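Local coordinates for protein N-acetylmuramoyl-L-alanine amidase (Mycobacteroides abscessus, PDB 7AGL) that probably cleaves the amide bond between N-acetylmuramic acid and L-alanine in peptidoglycan, as a zinc-dependent amidase of the mycobacterial cell wall, at residues V11-H16 / D88-I93; N25-V28 / G34-S37; R63-Q68 / A206-I211; G183-A188 / A192-P197. All coordinates share one frame; numbering follows the deposited sequence. Where two conformers were deposited one is given.

In the fold
From the N terminus, strand 9-14 enters the central mixed sheet and runs into the zinc ligand H16; interaction 1 closes a long loop by tying this strand end to helix 87-96. Nested inside that loop is interaction 2, the hairpin of 27-29 and 35-37, whose V28 packs against D88 of interaction 1. Helix 51-68 also lies within the loop, but its partner, helix 197-215, comes near the C terminus, so interaction 3 crosses interaction 1 along the chain; the two touch where L12 meets R63 and L66. Interaction 4, nested inside interaction 3, joins the end of strand 177-184 to helix 188-195, on the other side of the chain's centre from interaction 1.

Interaction 1 of 4, residues V11-H16 / D88-I93; sequences VLDPGH and DKRAEI. With ZN (zinc ion), chain B.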
loop_
_atom_site.group_PDB
_atom_site.type_symbol
_atom_site.label_atom_id
_atom_site.label_comp_id
_atom_site.label_asym_id
_atom_site.label_seq_id
_atom_site.Cartn_x
_atom_site.Cartn_y
_atom_site.Cartn_z
ATOM N N VAL A 11 8.416 -5.769 4.443
ATOM C CA VAL A 11 8.419 -5.707 2.976
ATOM C C VAL A 11 7.472 -4.597 2.531
ATOM O O VAL A 11 6.350 -4.459 3.055
ATOM C CB VAL A 11 8.031 -7.049 2.308
ATOM C CG1 VAL A 11 8.219 -6.963 0.799
ATOM C CG2 VAL A 11 8.860 -8.189 2.873
ATOM N N LEU A 12 7.929 -3.802 1.562
ATOM C CA LEU A 12 7.199 -2.634 1.077
ATOM C C LEU A 12 6.840 -2.835 -0.382
ATOM O O LEU A 12 7.699 -3.225 -1.181
ATOM C CB LEU A 12 8.051 -1.367 1.224
ATOM C CG LEU A 12 8.492 -1.028 2.648
ATOM C CD1 LEU A 12 9.503 0.122 2.639
ATOM C CD2 LEU A 12 7.277 -0.661 3.493
ATOM N N ASP A 13 5.586 -2.554 -0.738
ATOM C CA ASP A 13 5.117 -2.759 -2.114
ATOM C C ASP A 13 4.622 -1.448 -2.713
ATOM O O ASP A 13 3.494 -1.014 -2.405
ATOM C CB ASP A 13 3.997 -3.809 -2.127
ATOM C CG ASP A 13 3.271 -3.873 -3.459
ATOM O OD1 ASP A 13 3.975 -3.855 -4.486
ATOM O OD2 ASP A 13 2.015 -3.953 -3.452
ATOM N N PRO A 14 5.435 -0.750 -3.562
ATOM C CA PRO A 14 4.907 0.416 -4.287
ATOM C C PRO A 14 4.016 -0.052 -5.427
ATOM O O PRO A 14 4.476 -0.658 -6.401
ATOM C CB PRO A 14 6.178 1.124 -4.789
ATOM C CG PRO A 14 7.278 0.082 -4.772
ATOM C CD PRO A 14 6.780 -1.142 -4.038
ATOM N N GLY A 15 2.719 0.234 -5.299
ATOM C CA GLY A 15 1.750 -0.350 -6.207
ATOM C C GLY A 15 1.994 0.039 -7.654
ATOM O O GLY A 15 2.453 1.138 -7.960
ATOM N N HIS A 16 1.656 -0.897 -8.547
ATOM C CA HIS A 16 1.709 -0.775 -10.005
ATOM C C HIS A 16 3.127 -0.770 -10.567
ATOM O O HIS A 16 4.108 -0.810 -9.820
ATOM C CB HIS A 16 0.949 0.471 -10.467
ATOM C CG HIS A 16 -0.440 0.519 -9.927
ATOM N ND1 HIS A 16 -1.467 -0.247 -10.446
ATOM C CD2 HIS A 16 -0.948 1.166 -8.857
ATOM C CE1 HIS A 16 -2.564 -0.037 -9.734
ATOM N NE2 HIS A 16 -2.272 0.819 -8.776
ATOM N N ASP A 88 0.043 -11.404 -8.037
ATOM C CA ASP A 88 0.233 -12.645 -7.279
ATOM C C ASP A 88 1.711 -12.873 -6.978
ATOM O O ASP A 88 2.073 -13.249 -5.854
ATOM C CB ASP A 88 -0.399 -13.858 -7.996
ATOM C CG ASP A 88 0.174 -14.149 -9.388
ATOM O OD1 ASP A 88 0.641 -13.218 -10.091
ATOM O OD2 ASP A 88 0.117 -15.350 -9.809
ATOM N N LYS A 89 2.578 -12.595 -7.956
ATOM C CA LYS A 89 4.020 -12.688 -7.734
ATOM C C LYS A 89 4.493 -11.739 -6.625
ATOM O O LYS A 89 5.390 -12.079 -5.845
ATOM C CB LYS A 89 4.750 -12.380 -9.039
ATOM C CG LYS A 89 6.235 -12.540 -8.955
ATOM C CD LYS A 89 6.551 -13.977 -8.646
ATOM C CE LYS A 89 8.023 -14.218 -8.653
ATOM N NZ LYS A 89 8.338 -15.645 -8.378
ATOM N N ARG A 90 3.922 -10.537 -6.552
ATOM C CA ARG A 90 4.314 -9.624 -5.483
ATOM C C ARG A 90 4.006 -10.213 -4.113
ATOM O O ARG A 90 4.798 -10.077 -3.177
ATOM C CB ARG A 90 3.613 -8.279 -5.658
ATOM C CG ARG A 90 4.178 -7.491 -6.827
ATOM C CD ARG A 90 3.475 -6.137 -6.953
ATOM N NE ARG A 90 3.885 -5.488 -8.191
ATOM C CZ ARG A 90 4.109 -4.183 -8.351
ATOM N NH1 ARG A 90 3.960 -3.322 -7.348
ATOM N NH2 ARG A 90 4.497 -3.741 -9.548
ATOM N N ALA A 91 2.832 -10.826 -3.958
ATOM C CA ALA A 91 2.521 -11.466 -2.682
ATOM C C ALA A 91 3.482 -12.616 -2.406
ATOM O O ALA A 91 3.893 -12.825 -1.256
ATOM C CB ALA A 91 1.073 -11.956 -2.672
ATOM N N GLU A 92 3.849 -13.370 -3.445
ATOM C CA GLU A 92 4.820 -14.449 -3.271
ATOM C C GLU A 92 6.162 -13.893 -2.814
ATOM O O GLU A 92 6.796 -14.440 -1.900
ATOM C CB GLU A 92 4.980 -15.249 -4.572
ATOM C CG GLU A 92 6.185 -16.219 -4.556
ATOM C CD GLU A 92 6.469 -16.926 -5.896
ATOM O OE1 GLU A 92 5.840 -16.604 -6.927
ATOM O OE2 GLU A 92 7.331 -17.829 -5.906
ATOM N N ILE A 93 6.614 -12.806 -3.446
ATOM C CA ILE A 93 7.877 -12.180 -3.055
ATOM C C ILE A 93 7.805 -11.724 -1.603
ATOM O O ILE A 93 8.714 -11.979 -0.807
ATOM C CB ILE A 93 8.222 -11.009 -3.998
ATOM C CG1 ILE A 93 8.597 -11.507 -5.411
ATOM C CG2 ILE A 93 9.343 -10.161 -3.396
ATOM C CD1 ILE A 93 8.492 -10.403 -6.449
HETATM ZN ZN ZN B . -3.324 1.480 -6.990
HETATM O O HOH W 1 -4.905 -0.035 -7.479
HETATM O O HOH W 2 -5.017 2.582 -6.189
#
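R90 reaches from helix 87-96 to the end of strand 9-14, where its guanidinium meets D13, P14 and H16. CG lies anti to the carbonyl carbon (chi1 -72°), and the chain then runs extended from CG to NE. NH1 carries two of the three bonds: a salt bridge to D13 OD1 at 2.9 Å, in which NH1 approaches the syn lone pair of an oxygen lying 17° out of the guanidinium plane, and a bond to P14 O, also 2.9 Å from NH1. The carboxylate stands steeply to the guanidinium, their planes 79° apart. NH2 donates to H16 O at 3.0 Å, approaching from above the carbonyl plane. All three acceptors sit round the edge of the guanidinium, and NE is taken by P85 O. D13 is itself held by T76 at OD1 and S104 at OD2. The imidazole of H16 leads off to the metal, its NE2 2.2 Å from the zinc ion, which E51, H106 and two waters also bind; T40 O receives ND1. R90 is thus a second-shell residue that pins the backbone on which a zinc ligand stands, while the buried carboxylate of D13 probably balances its charge.

Interaction 2 of 4, residues N25-V28 / G34-S37; sequences NNQV and GTKS
Q27 and V28 pair with S37 and K36 in a two-stranded antiparallel beta hairpin, strand 27-29 against strand 35-37, at the surface of the amidase domain. Backbone hydrogen bonds form its spine. V28 and K36 are a hydrogen-bonded pair: V28 N gives a nearly straight bond to K36 O at 2.8 Å (171° at the hydrogen), and K36 N returns one to V28 O at 2.9 Å. Q27 and S37 make the adjoining non-hydrogen-bonded pair, and beyond it N26 bonds through its backbone to C38. Weaker CA-H...O contacts supplement this ladder, T35 CA lying 3.1 Å from V28 O and Q27 CA 3.4 Å from K36 O.

Apolar packing belongs to the face bearing V28 and K36, which both lean on I87 of helix 87-96. Across the strands V28 CG2 makes a plain van der Waals approach to K36 O, at 3.4 Å.

The side-chain hydrogen bond across the strands joins Q27 and T35. The glutamine chain folds at chi2 (-68°), bringing the amide back across the neighbouring strand, where it crosses T35 at about a right angle. There Q27 NE2 comes within 3.4 Å of S37 OG, while T35 OG1 donates in the carbonyl plane to a lone pair of Q27 OE1, 2.9 Å away.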
loop_
_atom_site.group_PDB
_atom_site.type_symbol
_atom_site.label_atom_id
_atom_site.label_comp_id
_atom_site.label_asym_id
_atom_site.label_seq_id
_atom_site.Cartn_x
_atom_site.Cartn_y
_atom_site.Cartn_z
ATOM N N ASN A 25 -2.737 -8.087 -18.737
ATOM C CA ASN A 25 -4.117 -8.539 -18.857
ATOM C C ASN A 25 -4.283 -10.037 -18.635
ATOM O O ASN A 25 -5.423 -10.519 -18.579
ATOM C CB ASN A 25 -4.666 -8.163 -20.234
ATOM C CG ASN A 25 -4.722 -6.669 -20.436
ATOM O OD1 ASN A 25 -5.022 -5.920 -19.507
ATOM N ND2 ASN A 25 -4.421 -6.224 -21.647
ATOM N N ASN A 26 -3.189 -10.783 -18.527
ATOM C CA ASN A 26 -3.283 -12.209 -18.259
ATOM C C ASN A 26 -3.845 -12.431 -16.861
ATOM O O ASN A 26 -3.562 -11.672 -15.930
ATOM C CB ASN A 26 -1.913 -12.857 -18.418
ATOM C CG ASN A 26 -1.454 -12.879 -19.873
ATOM O OD1 ASN A 26 -2.271 -12.948 -20.796
ATOM N ND2 ASN A 26 -0.151 -12.815 -20.082
ATOM N N GLN A 27 -4.672 -13.459 -16.719
ATOM C CA GLN A 27 -5.419 -13.655 -15.481
ATOM C C GLN A 27 -4.608 -14.490 -14.507
ATOM O O GLN A 27 -4.014 -15.505 -14.886
ATOM C CB GLN A 27 -6.756 -14.344 -15.761
ATOM C CG GLN A 27 -7.774 -13.473 -16.473
ATOM C CD GLN A 27 -8.280 -12.334 -15.604
ATOM O OE1 GLN A 27 -8.762 -12.552 -14.494
ATOM N NE2 GLN A 27 -8.168 -11.116 -16.104
ATOM N N VAL A 28 -4.592 -14.062 -13.247
ATOM C CA VAL A 28 -3.846 -14.778 -12.215
ATOM C C VAL A 28 -4.811 -15.155 -11.096
ATOM O O VAL A 28 -5.822 -14.468 -10.888
ATOM C CB VAL A 28 -2.672 -13.940 -11.682
ATOM C CG1 VAL A 28 -1.733 -13.543 -12.829
ATOM C CG2 VAL A 28 -3.155 -12.716 -10.897
ATOM N N GLY A 34 -11.268 -16.956 -7.484
ATOM C CA GLY A 34 -11.397 -16.347 -8.790
ATOM C C GLY A 34 -10.063 -16.015 -9.409
ATOM O O GLY A 34 -9.018 -16.465 -8.934
ATOM N N THR A 35 -10.092 -15.232 -10.482
ATOM C CA THR A 35 -8.877 -14.721 -11.101
ATOM C C THR A 35 -9.026 -13.218 -11.283
ATOM O O THR A 35 -10.141 -12.696 -11.346
ATOM C CB THR A 35 -8.575 -15.390 -12.464
ATOM O OG1 THR A 35 -9.630 -15.113 -13.395
ATOM C CG2 THR A 35 -8.437 -16.899 -12.315
ATOM N N LYS A 36 -7.885 -12.531 -11.352
ATOM C CA LYS A 36 -7.839 -11.093 -11.591
ATOM C C LYS A 36 -6.709 -10.815 -12.569
ATOM O O LYS A 36 -5.824 -11.647 -12.748
ATOM C CB LYS A 36 -7.583 -10.284 -10.301
ATOM C CG LYS A 36 -8.669 -10.315 -9.257
ATOM C CD LYS A 36 -8.157 -9.595 -7.995
ATOM C CE LYS A 36 -7.451 -8.282 -8.333
ATOM N NZ LYS A 36 -6.638 -7.720 -7.190
ATOM N N SER A 37 -6.748 -9.648 -13.216
ATOM C CA SER A 37 -5.646 -9.275 -14.102
ATOM C C SER A 37 -4.318 -9.246 -13.352
ATOM O O SER A 37 -4.242 -8.770 -12.212
ATOM C CB SER A 37 -5.907 -7.903 -14.729
ATOM O OG SER A 37 -7.016 -7.960 -15.610
#

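Interaction 3 of 4, residues R63-Q68 / A206-I211; sequences RQQLTQ and AVVQGI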
loop_
_atom_site.group_PDB
_atom_site.type_symbol
_atom_site.label_atom_id
_atom_site.label_comp_id
_atom_site.label_asym_id
_atom_site.label_seq_id
_atom_site.Cartn_x
_atom_site.Cartn_y
_atom_site.Cartn_z
ATOM N N ARG A 63 11.376 3.206 3.100
ATOM C CA ARG A 63 12.480 2.256 3.257
ATOM C C ARG A 63 13.661 2.908 3.954
ATOM O O ARG A 63 14.244 2.339 4.883
ATOM C CB ARG A 63 12.932 1.694 1.902
ATOM C CG ARG A 63 13.822 0.445 2.088
ATOM C CD ARG A 63 15.204 0.445 1.392
ATOM N NE ARG A 63 15.838 1.749 1.204
ATOM C CZ ARG A 63 16.898 2.202 1.878
ATOM N NH1 ARG A 63 17.463 1.474 2.831
ATOM N NH2 ARG A 63 17.400 3.402 1.593
ATOM N N GLN A 64 14.022 4.113 3.515
ATOM C CA GLN A 64 15.159 4.807 4.103
ATOM C C GLN A 64 14.957 5.043 5.598
ATOM O O GLN A 64 15.888 4.853 6.396
ATOM C CB GLN A 64 15.374 6.125 3.363
ATOM C CG GLN A 64 16.648 6.869 3.723
ATOM C CD GLN A 64 16.692 8.252 3.093
ATOM O OE1 GLN A 64 15.689 8.737 2.554
ATOM N NE2 GLN A 64 17.857 8.897 3.158
ATOM N N GLN A 65 13.749 5.455 5.996
ATOM C CA GLN A 65 13.481 5.708 7.409
ATOM C C GLN A 65 13.528 4.416 8.216
ATOM O O GLN A 65 14.088 4.387 9.319
ATOM C CB GLN A 65 12.124 6.398 7.561
ATOM C CG GLN A 65 12.034 7.760 6.875
ATOM C CD GLN A 65 10.626 8.336 6.895
ATOM O OE1 GLN A 65 9.858 8.101 7.829
ATOM N NE2 GLN A 65 10.283 9.094 5.864
ATOM N N LEU A 66 12.957 3.334 7.676
ATOM C CA LEU A 66 12.977 2.056 8.389
ATOM C C LEU A 66 14.399 1.540 8.546
ATOM O O LEU A 66 14.769 1.041 9.617
ATOM C CB LEU A 66 12.117 1.012 7.664
ATOM C CG LEU A 66 10.605 1.243 7.725
ATOM C CD1 LEU A 66 9.905 0.260 6.795
ATOM C CD2 LEU A 66 10.116 1.106 9.178
ATOM N N THR A 67 15.217 1.658 7.499
ATOM C CA THR A 67 16.607 1.217 7.613
ATOM C C THR A 67 17.330 1.983 8.717
ATOM O O THR A 67 18.105 1.400 9.493
ATOM C CB THR A 67 17.330 1.385 6.271
ATOM O OG1 THR A 67 16.758 0.498 5.293
ATOM C CG2 THR A 67 18.808 1.078 6.420
ATOM N N GLN A 68 17.077 3.287 8.821
ATOM C CA GLN A 68 17.712 4.065 9.882
ATOM C C GLN A 68 17.280 3.586 11.265
ATOM O O GLN A 68 18.021 3.756 12.246
ATOM C CB GLN A 68 17.397 5.549 9.687
ATOM C CG GLN A 68 18.122 6.464 10.651
ATOM C CD GLN A 68 17.883 7.934 10.357
ATOM O OE1 GLN A 68 17.279 8.285 9.341
ATOM N NE2 GLN A 68 18.358 8.805 11.249
ATOM N N ALA A 206 4.409 9.148 8.384
ATOM C CA ALA A 206 3.189 8.688 9.038
ATOM C C ALA A 206 3.042 7.178 8.910
ATOM O O ALA A 206 2.694 6.502 9.882
ATOM C CB ALA A 206 1.976 9.400 8.439
ATOM N N VAL A 207 3.308 6.637 7.715
ATOM C CA VAL A 207 3.294 5.188 7.535
ATOM C C VAL A 207 4.308 4.529 8.458
ATOM O O VAL A 207 4.014 3.508 9.099
ATOM C CB VAL A 207 3.549 4.842 6.059
ATOM C CG1 VAL A 207 3.770 3.330 5.872
ATOM C CG2 VAL A 207 2.369 5.339 5.212
ATOM N N VAL A 208 5.519 5.094 8.541
ATOM C CA VAL A 208 6.533 4.534 9.429
ATOM C C VAL A 208 6.040 4.529 10.875
ATOM O O VAL A 208 6.234 3.550 11.599
ATOM C CB VAL A 208 7.865 5.294 9.275
ATOM C CG1 VAL A 208 8.820 4.942 10.407
ATOM C CG2 VAL A 208 8.498 4.947 7.927
ATOM N N GLN A 209 5.396 5.615 11.318
ATOM C CA GLN A 209 4.840 5.630 12.672
ATOM C C GLN A 209 3.842 4.494 12.874
ATOM O O GLN A 209 3.821 3.854 13.932
ATOM C CB GLN A 209 4.190 6.987 12.965
ATOM C CG GLN A 209 5.215 8.058 13.265
ATOM C CD GLN A 209 4.648 9.467 13.245
ATOM O OE1 GLN A 209 3.501 9.694 12.863
ATOM N NE2 GLN A 209 5.465 10.425 13.656
ATOM N N GLY A 210 3.033 4.202 11.855
ATOM C CA GLY A 210 2.109 3.078 11.957
ATOM C C GLY A 210 2.818 1.740 12.036
ATOM O O GLY A 210 2.422 0.862 12.807
ATOM N N ILE A 211 3.859 1.555 11.221
ATOM C CA ILE A 211 4.637 0.320 11.283
ATOM C C ILE A 211 5.281 0.172 12.659
ATOM O O ILE A 211 5.205 -0.890 13.295
ATOM C CB ILE A 211 5.690 0.303 10.156
ATOM C CG1 ILE A 211 5.013 0.286 8.783
ATOM C CG2 ILE A 211 6.635 -0.877 10.324
ATOM C CD1 ILE A 211 5.989 0.496 7.637
#
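L66 and Q65 of helix 51-68 face V208 and I211 of helix 197-215 in a helix-helix contact on one side of the central mixed sheet. The two short segments run in broadly the same direction, crossing at -43° with their axes 10.0 Å apart. At that separation the side chains, and no hydrogen bonds, bridge the gap; the nearest alpha carbons are those of L66 and V208.

V208 divides its two methyls between two neighbours. CG1 serves the leucine, while CG2 turns to Q65, a partly exposed residue at the margin of the buried group. In one of its two conformers the glutamine, extended beyond CG, passes obliquely over the valine and touches this methyl with its CB and its amide end: Q65 CB lies 3.9 Å and Q65 OE1 3.4 Å from V208 CG2.

Beneath the apolar group lies the sheet, for L66 and I211 both touch V10 of strand 9-14 and L66 also touches T73 of strand 72-75. Helix 132-147 also packs on helix 197-215, M141 touching V207 and I211. The contact therefore joins two helices to each other and to the same strand.

L66 and I211 meet at about a right angle. L66 CG and I211 CG1 both lie anti to the carbonyl carbon (chi1 -71° and -64°), and each chain goes on extended, so the methyl ends do the touching. L66 CD2 is shared, meeting I211 CG2 and, 4.2 Å away, V208 CG1. The other leucine methyl, L66 CD1, lies 4.0 Å from I211 CD1.

Interaction 4 of 4, residues G183-A188 / A192-P197; sequences GNMKNA and AMMTSP
M194 drives its extended side chain from helix 188-195 into the end of strand 177-184, and this buried thrust is the tight part of the contact. With CG anti to the carbonyl carbon (chi1 -69°) and the chain straight beyond it, the terminal CE reaches the backbone of G183, 3.4 Å from its carbonyl carbon and 3.5 Å from its CA. M185 meets the same side chain at about a right angle: its bend at chi3 (89°) returns CE toward M194, so that the sulfur M194 SD has M185 CG at 3.8 Å and M185 CE at 3.9 Å. F54 of helix 51-68 and A107 of strand 101-108 touch both methionines.

Strand and helix are linked by a type I turn from N184 to N187, which includes an Asx turn: N184 OD1 accepts from K186 N at 3.0 Å, as well as from G110 N, while N184 ND2 is bonded to G114 O. N187 then N-caps the helix through OD1, which takes D190 N.

Toward solvent the contact thins to the first turn of that helix. Here A188 and A192 are exposed, and what joins them is the helical bond from A192 N to A188 O, 3.1 Å long, with A192 CB lying 3.5 Å from the same oxygen.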
loop_
_atom_site.group_PDB
_atom_site.type_symbol
_atom_site.label_atom_id
_atom_site.label_comp_id
_atom_site.label_asym_id
_atom_site.label_seq_id
_atom_site.Cartn_x
_atom_site.Cartn_y
_atom_site.Cartn_z
ATOM N N GLY A 183 -4.313 8.713 -0.554
ATOM C CA GLY A 183 -5.186 9.823 -0.878
ATOM C C GLY A 183 -5.776 9.621 -2.256
ATOM O O GLY A 183 -5.562 8.588 -2.901
ATOM N N ASN A 184 -6.515 10.636 -2.699
ATOM C CA ASN A 184 -7.227 10.616 -3.971
ATOM C C ASN A 184 -6.446 11.480 -4.955
ATOM O O ASN A 184 -6.410 12.708 -4.812
ATOM C CB ASN A 184 -8.661 11.119 -3.784
ATOM C CG ASN A 184 -9.417 11.216 -5.080
ATOM O OD1 ASN A 184 -8.969 10.705 -6.121
ATOM N ND2 ASN A 184 -10.588 11.837 -5.035
ATOM N N MET A 185 -5.819 10.846 -5.959
ATOM C CA MET A 185 -5.023 11.623 -6.918
ATOM C C MET A 185 -5.864 12.621 -7.705
ATOM O O MET A 185 -5.303 13.580 -8.261
ATOM C CB MET A 185 -4.294 10.698 -7.912
ATOM C CG MET A 185 -3.495 9.597 -7.254
ATOM S SD MET A 185 -2.180 8.952 -8.329
ATOM C CE MET A 185 -0.852 10.068 -7.865
ATOM N N LYS A 186 -7.180 12.408 -7.780
ATOM C CA LYS A 186 -8.076 13.272 -8.536
ATOM C C LYS A 186 -8.580 14.456 -7.718
ATOM O O LYS A 186 -9.387 15.244 -8.224
ATOM C CB LYS A 186 -9.268 12.471 -9.072
ATOM C CG LYS A 186 -8.862 11.269 -9.952
ATOM C CD LYS A 186 -7.964 11.695 -11.116
ATOM C CE LYS A 186 -7.747 10.533 -12.109
ATOM N NZ LYS A 186 -6.787 10.976 -13.176
ATOM N N ASN A 187 -8.090 14.613 -6.492
ATOM C CA ASN A 187 -8.502 15.678 -5.589
ATOM C C ASN A 187 -7.413 16.750 -5.500
ATOM O O ASN A 187 -6.218 16.436 -5.495
ATOM C CB ASN A 187 -8.783 15.108 -4.200
ATOM C CG ASN A 187 -8.954 16.186 -3.161
ATOM O OD1 ASN A 187 -8.011 16.522 -2.432
ATOM N ND2 ASN A 187 -10.162 16.750 -3.085
ATOM N N ALA A 188 -7.835 18.016 -5.387
ATOM C CA ALA A 188 -6.873 19.122 -5.480
ATOM C C ALA A 188 -5.865 19.094 -4.337
ATOM O O ALA A 188 -4.658 19.272 -4.556
ATOM C CB ALA A 188 -7.607 20.466 -5.509
ATOM N N ALA A 192 -1.829 17.954 -4.637
ATOM C CA ALA A 192 -0.763 18.868 -4.241
ATOM C C ALA A 192 0.209 18.196 -3.278
ATOM O O ALA A 192 1.429 18.322 -3.424
ATOM C CB ALA A 192 -1.372 20.128 -3.610
ATOM N N MET A 193 -0.315 17.464 -2.289
ATOM C CA MET A 193 0.572 16.815 -1.325
ATOM C C MET A 193 1.358 15.674 -1.964
ATOM O O MET A 193 2.546 15.495 -1.664
ATOM C CB MET A 193 -0.229 16.321 -0.118
ATOM C CG MET A 193 0.646 15.963 1.081
ATOM S SD MET A 193 -0.319 15.673 2.579
ATOM C CE MET A 193 0.910 14.857 3.599
ATOM N N MET A 194 0.727 14.907 -2.861
ATOM C CA MET A 194 1.424 13.807 -3.537
ATOM C C MET A 194 2.519 14.303 -4.468
ATOM O O MET A 194 3.534 13.621 -4.658
ATOM C CB MET A 194 0.438 12.983 -4.357
ATOM C CG MET A 194 -0.509 12.212 -3.485
ATOM S SD MET A 194 -1.867 11.553 -4.452
ATOM C CE MET A 194 -2.734 10.725 -3.139
ATOM N N THR A 195 2.309 15.461 -5.088
ATOM C CA THR A 195 3.269 16.011 -6.025
ATOM C C THR A 195 4.395 16.778 -5.325
ATOM O O THR A 195 5.368 17.168 -5.974
ATOM C CB THR A 195 2.504 16.898 -7.018
ATOM O OG1 THR A 195 1.377 16.173 -7.534
ATOM C CG2 THR A 195 3.369 17.349 -8.190
ATOM N N SER A 196 4.310 16.958 -4.011
ATOM C CA SER A 196 5.283 17.720 -3.228
ATOM C C SER A 196 6.317 16.782 -2.638
ATOM O O SER A 196 5.925 15.814 -1.973
ATOM C CB SER A 196 4.593 18.457 -2.083
ATOM O OG SER A 196 3.718 19.477 -2.529
ATOM N N PRO A 197 7.620 17.031 -2.806
ATOM C CA PRO A 197 8.602 16.188 -2.104
ATOM C C PRO A 197 8.340 16.107 -0.607
ATOM O O PRO A 197 8.398 15.021 -0.023
ATOM C CB PRO A 197 9.936 16.870 -2.429
ATOM C CG PRO A 197 9.697 17.588 -3.743
ATOM C CD PRO A 197 8.260 18.058 -3.652
#